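Local structure of putative NADH-flavin reductase (3H2S) at residues M147-S159 with Q199-R213. The protein binds NADPH in a Rossmann-type domain and probably acts as an oxidoreductase that uses this dinucleotide, perhaps a flavin reductase. Residues are numbered along the deposited sequence; the frame is centred on the assembly and turned at random.
Sequences MNANVNWIGISPS and QLEHPTAIRDRIVVR
Neighbouring parallel strands of the Rossmann-fold sheet, 153-158 and 209-214, pair here, and the loop before the second strand grips the start of the first. Gly155 N donates to Asp208 O, Ile210 N to Gly155 O, Ser157 N to Ile210 O and Val212 N to Ser157 O, while the backbone groups of Ile154 and Ile156 bond the other neighbour, strand 99-103 and Leu104 just after it. Just ahead of the strand pairing, Arg207 N meets Trp153 O at 2.7 Å, almost straight (173°). The extended Arg207 side chain runs along backbone 149-152, CD and NE beside Ala149 O, with only a weak NE bond to Val151 O (3.2 Å).

The flat indole suits the bend here: Arg207 CA, at the second corner of the type II turn 205-208, makes a CH-pi contact, 3.6 Å from the centroid of the six-membered ring and over its face. With CG between the backbone N and carbonyl carbon (chi1 61°), Trp153 swings back so that NE1 bonds Asn148 O in the ring plane at 2.9 Å. Replacing Trp153 by an alanine would probably leave Asn148 O without its indole donor and open a gap under the backbone at Arg207.

On the face toward helix 189-201, branched Ile156 lies alongside Ile210, CG1 to CG1 3.9 Å, while its CG2 meets Val212 CG2. On the other face, glycine suits position 155, because a side chain there would point to where Arg209 runs, close against its CG. Bends at chi2 and chi3 let Arg209 NH1 donate a hydrogen bond to Ser157 OG (3.0 Å), near the guanidinium plane; this hydroxyl also bonds Gly105 O. Asp175 forms a salt bridge with Arg209 NE and Ser108 OG a hydrogen bond with NH1. Ser159 OG donates to Val212 O at 2.7 Å. Since Pro158 and Ser159 touch NADPH, the polar bonds at this strand end tie the cofactor pocket's wall to strand 209-214.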
loop_
_atom_site.group_PDB
_atom_site.type_symbol
_atom_site.label_atom_id
_atom_site.label_comp_id
_atom_site.label_asym_id
_atom_site.label_seq_id
_atom_site.Cartn_x
_atom_site.Cartn_y
_atom_site.Cartn_z
HETATM N N MSE A 147 -1.244 9.343 -0.821
HETATM C CA MSE A 147 -1.051 9.208 0.626
HETATM C C MSE A 147 0.398 9.488 1.029
HETATM O O MSE A 147 0.747 9.459 2.222
HETATM C CB MSE A 147 -1.422 7.797 1.081
HETATM C CG MSE A 147 -2.858 7.413 0.817
HETATM SE SE MSE A 147 -3.141 5.531 1.255
HETATM C CE MSE A 147 -5.070 5.526 1.158
ATOM N N ASN A 148 1.250 9.710 0.032
ATOM C CA ASN A 148 2.685 9.762 0.262
ATOM C C ASN A 148 3.300 11.102 -0.121
ATOM O O ASN A 148 3.830 11.256 -1.211
ATOM C CB ASN A 148 3.369 8.587 -0.458
ATOM C CG ASN A 148 2.798 7.252 -0.038
ATOM O OD1 ASN A 148 1.935 6.686 -0.728
ATOM N ND2 ASN A 148 3.119 6.841 1.190
ATOM N N ALA A 149 3.230 12.062 0.799
ATOM C CA ALA A 149 3.631 13.445 0.529
ATOM C C ALA A 149 5.141 13.623 0.502
ATOM O O ALA A 149 5.635 14.689 0.143
ATOM C CB ALA A 149 3.031 14.364 1.552
ATOM N N ASN A 150 5.868 12.633 1.008
ATOM C CA ASN A 150 7.307 12.759 1.210
ATOM C C ASN A 150 8.141 11.778 0.368
ATOM O O ASN A 150 9.303 11.519 0.662
ATOM C CB ASN A 150 7.625 12.602 2.695
ATOM C CG ASN A 150 6.817 13.560 3.560
ATOM O OD1 ASN A 150 6.069 13.139 4.445
ATOM N ND2 ASN A 150 6.894 14.852 3.240
ATOM N N VAL A 151 7.573 11.330 -0.743
ATOM C CA VAL A 151 8.285 10.503 -1.698
ATOM C C VAL A 151 8.201 11.192 -3.046
ATOM O O VAL A 151 7.191 11.862 -3.341
ATOM C CB VAL A 151 7.654 9.073 -1.773
ATOM C CG1 VAL A 151 8.120 8.320 -3.022
ATOM C CG2 VAL A 151 8.030 8.279 -0.509
ATOM N N ASN A 152 9.261 11.089 -3.852
ATOM C CA ASN A 152 9.271 11.787 -5.146
ATOM C C ASN A 152 8.600 10.978 -6.263
ATOM O O ASN A 152 9.256 10.550 -7.222
ATOM C CB ASN A 152 10.689 12.212 -5.560
ATOM C CG ASN A 152 11.238 13.323 -4.682
ATOM O OD1 ASN A 152 10.494 14.185 -4.205
ATOM N ND2 ASN A 152 12.547 13.309 -4.466
ATOM N N TRP A 153 7.311 10.713 -6.102
ATOM C CA TRP A 153 6.580 9.937 -7.099
ATOM C C TRP A 153 5.947 10.851 -8.136
ATOM O O TRP A 153 5.795 12.049 -7.906
ATOM C CB TRP A 153 5.523 9.039 -6.443
ATOM C CG TRP A 153 4.464 9.780 -5.678
ATOM C CD1 TRP A 153 4.449 10.036 -4.333
ATOM C CD2 TRP A 153 3.297 10.418 -6.219
ATOM N NE1 TRP A 153 3.322 10.743 -4.002
ATOM C CE2 TRP A 153 2.584 10.963 -5.136
ATOM C CE3 TRP A 153 2.709 10.451 -7.495
ATOM C CZ2 TRP A 153 1.374 11.631 -5.306
ATOM C CZ3 TRP A 153 1.499 11.108 -7.651
ATOM C CH2 TRP A 153 0.842 11.668 -6.564
ATOM N N ILE A 154 5.729 10.307 -9.329
ATOM C CA ILE A 154 5.069 11.018 -10.404
ATOM C C ILE A 154 4.108 10.034 -11.084
ATOM O O ILE A 154 4.476 8.901 -11.386
ATOM C CB ILE A 154 6.075 11.533 -11.453
ATOM C CG1 ILE A 154 7.058 12.540 -10.845
ATOM C CG2 ILE A 154 5.343 12.176 -12.641
ATOM C CD1 ILE A 154 8.288 12.766 -11.724
ATOM N N GLY A 155 2.848 10.437 -11.240
ATOM C CA GLY A 155 1.881 9.599 -11.944
ATOM C C GLY A 155 1.621 10.086 -13.358
ATOM O O GLY A 155 1.499 11.296 -13.603
ATOM N N ILE A 156 1.626 9.155 -14.310
ATOM C CA ILE A 156 1.264 9.474 -15.679
ATOM C C ILE A 156 0.236 8.473 -16.206
ATOM O O ILE A 156 0.489 7.256 -16.273
ATOM C CB ILE A 156 2.484 9.465 -16.630
ATOM C CG1 ILE A 156 3.591 10.376 -16.103
ATOM C CG2 ILE A 156 2.056 9.889 -18.034
ATOM C CD1 ILE A 156 4.855 10.360 -16.958
ATOM N N SER A 157 -0.929 8.997 -16.577
ATOM C CA SER A 157 -1.981 8.169 -17.151
ATOM C C SER A 157 -1.886 8.271 -18.662
ATOM O O SER A 157 -1.697 9.376 -19.201
ATOM C CB SER A 157 -3.363 8.646 -16.690
ATOM O OG SER A 157 -3.617 8.267 -15.353
ATOM N N PRO A 158 -2.104 7.138 -19.354
ATOM C CA PRO A 158 -2.276 7.139 -20.787
ATOM C C PRO A 158 -3.626 7.742 -21.158
ATOM O O PRO A 158 -4.528 7.799 -20.332
ATOM C CB PRO A 158 -2.236 5.644 -21.166
ATOM C CG PRO A 158 -1.892 4.889 -19.893
ATOM C CD PRO A 158 -2.269 5.789 -18.766
ATOM N N SER A 159 -3.793 8.076 -22.426
ATOM C CA SER A 159 -5.115 8.254 -23.008
ATOM C C SER A 159 -5.821 6.902 -23.072
ATOM O O SER A 159 -5.208 5.862 -22.834
ATOM C CB SER A 159 -4.977 8.821 -24.415
ATOM O OG SER A 159 -4.247 10.033 -24.383
ATOM N N GLN A 199 9.954 13.839 -17.820
ATOM C CA GLN A 199 9.760 14.068 -16.381
ATOM C C GLN A 199 11.006 13.700 -15.587
ATOM O O GLN A 199 11.349 14.373 -14.626
ATOM C CB GLN A 199 8.548 13.284 -15.874
ATOM C CG GLN A 199 7.220 13.883 -16.283
ATOM C CD GLN A 199 6.983 15.260 -15.674
ATOM O OE1 GLN A 199 7.421 15.542 -14.563
ATOM N NE2 GLN A 199 6.367 16.143 -16.438
ATOM N N LEU A 200 11.636 12.579 -15.928
ATOM C CA LEU A 200 12.860 12.166 -15.232
ATOM C C LEU A 200 13.959 13.233 -15.354
ATOM O O LEU A 200 14.673 13.520 -14.387
ATOM C CB LEU A 200 13.356 10.836 -15.793
ATOM C CG LEU A 200 13.157 9.564 -14.963
ATOM C CD1 LEU A 200 12.074 9.698 -13.917
ATOM C CD2 LEU A 200 12.987 8.329 -15.834
ATOM N N GLU A 201 14.093 13.815 -16.545
ATOM C CA GLU A 201 15.155 14.787 -16.795
ATOM C C GLU A 201 14.792 16.163 -16.265
ATOM O O GLU A 201 15.655 16.883 -15.775
ATOM C CB GLU A 201 15.528 14.852 -18.281
ATOM C CG GLU A 201 16.235 13.599 -18.777
ATOM C CD GLU A 201 16.733 13.717 -20.214
ATOM O OE1 GLU A 201 16.060 14.393 -21.031
ATOM O OE2 GLU A 201 17.831 13.186 -20.510
ATOM N N HIS A 202 13.503 16.487 -16.294
ATOM C CA HIS A 202 13.015 17.772 -15.793
ATOM C C HIS A 202 11.685 17.585 -15.069
ATOM O O HIS A 202 10.624 17.727 -15.683
ATOM C CB HIS A 202 12.817 18.759 -16.945
ATOM C CG HIS A 202 14.085 19.369 -17.455
ATOM N ND1 HIS A 202 14.158 20.683 -17.873
ATOM C CD2 HIS A 202 15.295 18.814 -17.733
ATOM C CE1 HIS A 202 15.373 20.927 -18.336
ATOM N NE2 HIS A 202 16.085 19.811 -18.254
ATOM N N PRO A 203 11.733 17.119 -13.807
ATOM C CA PRO A 203 10.482 16.773 -13.128
ATOM C C PRO A 203 9.620 18.010 -12.898
ATOM O O PRO A 203 10.102 19.010 -12.368
ATOM C CB PRO A 203 10.935 16.183 -11.782
ATOM C CG PRO A 203 12.402 16.048 -11.842
ATOM C CD PRO A 203 12.923 16.864 -12.981
ATOM N N THR A 204 8.419 18.014 -13.457
ATOM C CA THR A 204 7.489 19.110 -13.223
ATOM C C THR A 204 6.237 18.616 -12.494
ATOM O O THR A 204 5.486 19.398 -11.927
ATOM C CB THR A 204 7.085 19.810 -14.540
ATOM O OG1 THR A 204 6.032 20.740 -14.275
ATOM C CG2 THR A 204 6.591 18.822 -15.544
ATOM N N ALA A 205 6.054 17.306 -12.467
ATOM C CA ALA A 205 4.817 16.718 -11.953
ATOM C C ALA A 205 5.057 15.859 -10.705
ATOM O O ALA A 205 4.279 14.939 -10.424
ATOM C CB ALA A 205 4.150 15.900 -13.034
ATOM N N ILE A 206 6.083 16.200 -9.922
ATOM C CA ILE A 206 6.344 15.481 -8.677
ATOM C C ILE A 206 5.132 15.569 -7.726
ATOM O O ILE A 206 4.542 16.639 -7.547
ATOM C CB ILE A 206 7.630 15.968 -7.976
ATOM C CG1 ILE A 206 8.867 15.444 -8.724
ATOM C CG2 ILE A 206 7.657 15.493 -6.513
ATOM C CD1 ILE A 206 10.186 16.074 -8.292
ATOM N N ARG A 207 4.676 14.407 -7.272
ATOM C CA ARG A 207 3.512 14.299 -6.384
ATOM C C ARG A 207 2.249 14.806 -7.066
ATOM O O ARG A 207 1.322 15.298 -6.420
ATOM C CB ARG A 207 3.760 15.027 -5.052
ATOM C CG ARG A 207 4.770 14.339 -4.125
ATOM C CD ARG A 207 5.336 15.346 -3.096
ATOM N NE ARG A 207 6.678 14.972 -2.676
ATOM C CZ ARG A 207 7.761 15.715 -2.862
ATOM N NH1 ARG A 207 7.655 16.946 -3.343
ATOM N NH2 ARG A 207 8.940 15.265 -2.459
ATOM N N ASP A 208 2.203 14.641 -8.379
ATOM C CA ASP A 208 1.035 15.019 -9.156
ATOM C C ASP A 208 0.819 13.942 -10.211
ATOM O O ASP A 208 1.671 13.081 -10.421
ATOM C CB ASP A 208 1.268 16.379 -9.818
ATOM C CG ASP A 208 -0.026 17.111 -10.140
ATOM O OD1 ASP A 208 -1.112 16.496 -10.061
ATOM O OD2 ASP A 208 0.055 18.285 -10.553
ATOM N N ARG A 209 -0.332 13.990 -10.865
ATOM C CA ARG A 209 -0.621 13.102 -11.979
ATOM C C ARG A 209 -0.859 13.938 -13.228
ATOM O O ARG A 209 -1.548 14.948 -13.175
ATOM C CB ARG A 209 -1.857 12.261 -11.678
ATOM C CG ARG A 209 -2.148 11.213 -12.744
ATOM C CD ARG A 209 -3.110 11.704 -13.804
ATOM N NE ARG A 209 -4.414 12.025 -13.237
ATOM C CZ ARG A 209 -5.378 11.132 -13.039
ATOM N NH1 ARG A 209 -5.203 9.871 -13.428
ATOM N NH2 ARG A 209 -6.520 11.494 -12.449
ATOM N N ILE A 210 -0.216 13.554 -14.325
ATOM C CA ILE A 210 -0.542 14.105 -15.630
ATOM C C ILE A 210 -1.087 13.032 -16.580
ATOM O O ILE A 210 -1.012 11.844 -16.288
ATOM C CB ILE A 210 0.661 14.823 -16.253
ATOM C CG1 ILE A 210 1.862 13.873 -16.370
ATOM C CG2 ILE A 210 1.014 16.085 -15.424
ATOM C CD1 ILE A 210 3.001 14.410 -17.260
ATOM N N VAL A 211 -1.721 13.465 -17.666
ATOM C CA VAL A 211 -2.192 12.537 -18.696
ATOM C C VAL A 211 -1.538 12.987 -19.993
ATOM O O VAL A 211 -1.354 14.184 -20.206
ATOM C CB VAL A 211 -3.722 12.596 -18.861
ATOM C CG1 VAL A 211 -4.206 14.043 -19.045
ATOM C CG2 VAL A 211 -4.187 11.721 -20.019
ATOM N N VAL A 212 -1.247 12.043 -20.879
ATOM C CA VAL A 212 -0.611 12.402 -22.150
ATOM C C VAL A 212 -1.314 11.778 -23.347
ATOM O O VAL A 212 -1.818 10.662 -23.258
ATOM C CB VAL A 212 0.893 12.043 -22.157
ATOM C CG1 VAL A 212 1.642 12.955 -21.207
ATOM C CG2 VAL A 212 1.108 10.592 -21.760
ATOM N N ARG A 213 -1.365 12.513 -24.459
ATOM C CA ARG A 213 -1.845 11.950 -25.716
ATOM C C ARG A 213 -0.849 12.248 -26.836
ATOM O O ARG A 213 -0.002 13.145 -26.708
ATOM C CB ARG A 213 -3.222 12.520 -26.074
ATOM C CG ARG A 213 -3.196 13.997 -26.494
ATOM C CD ARG A 213 -4.526 14.395 -27.118
ATOM N NE ARG A 213 -4.649 15.837 -27.326
ATOM C CZ ARG A 213 -4.266 16.478 -28.431
ATOM N NH1 ARG A 213 -3.603 15.841 -29.389
ATOM N NH2 ARG A 213 -4.481 17.785 -28.545
#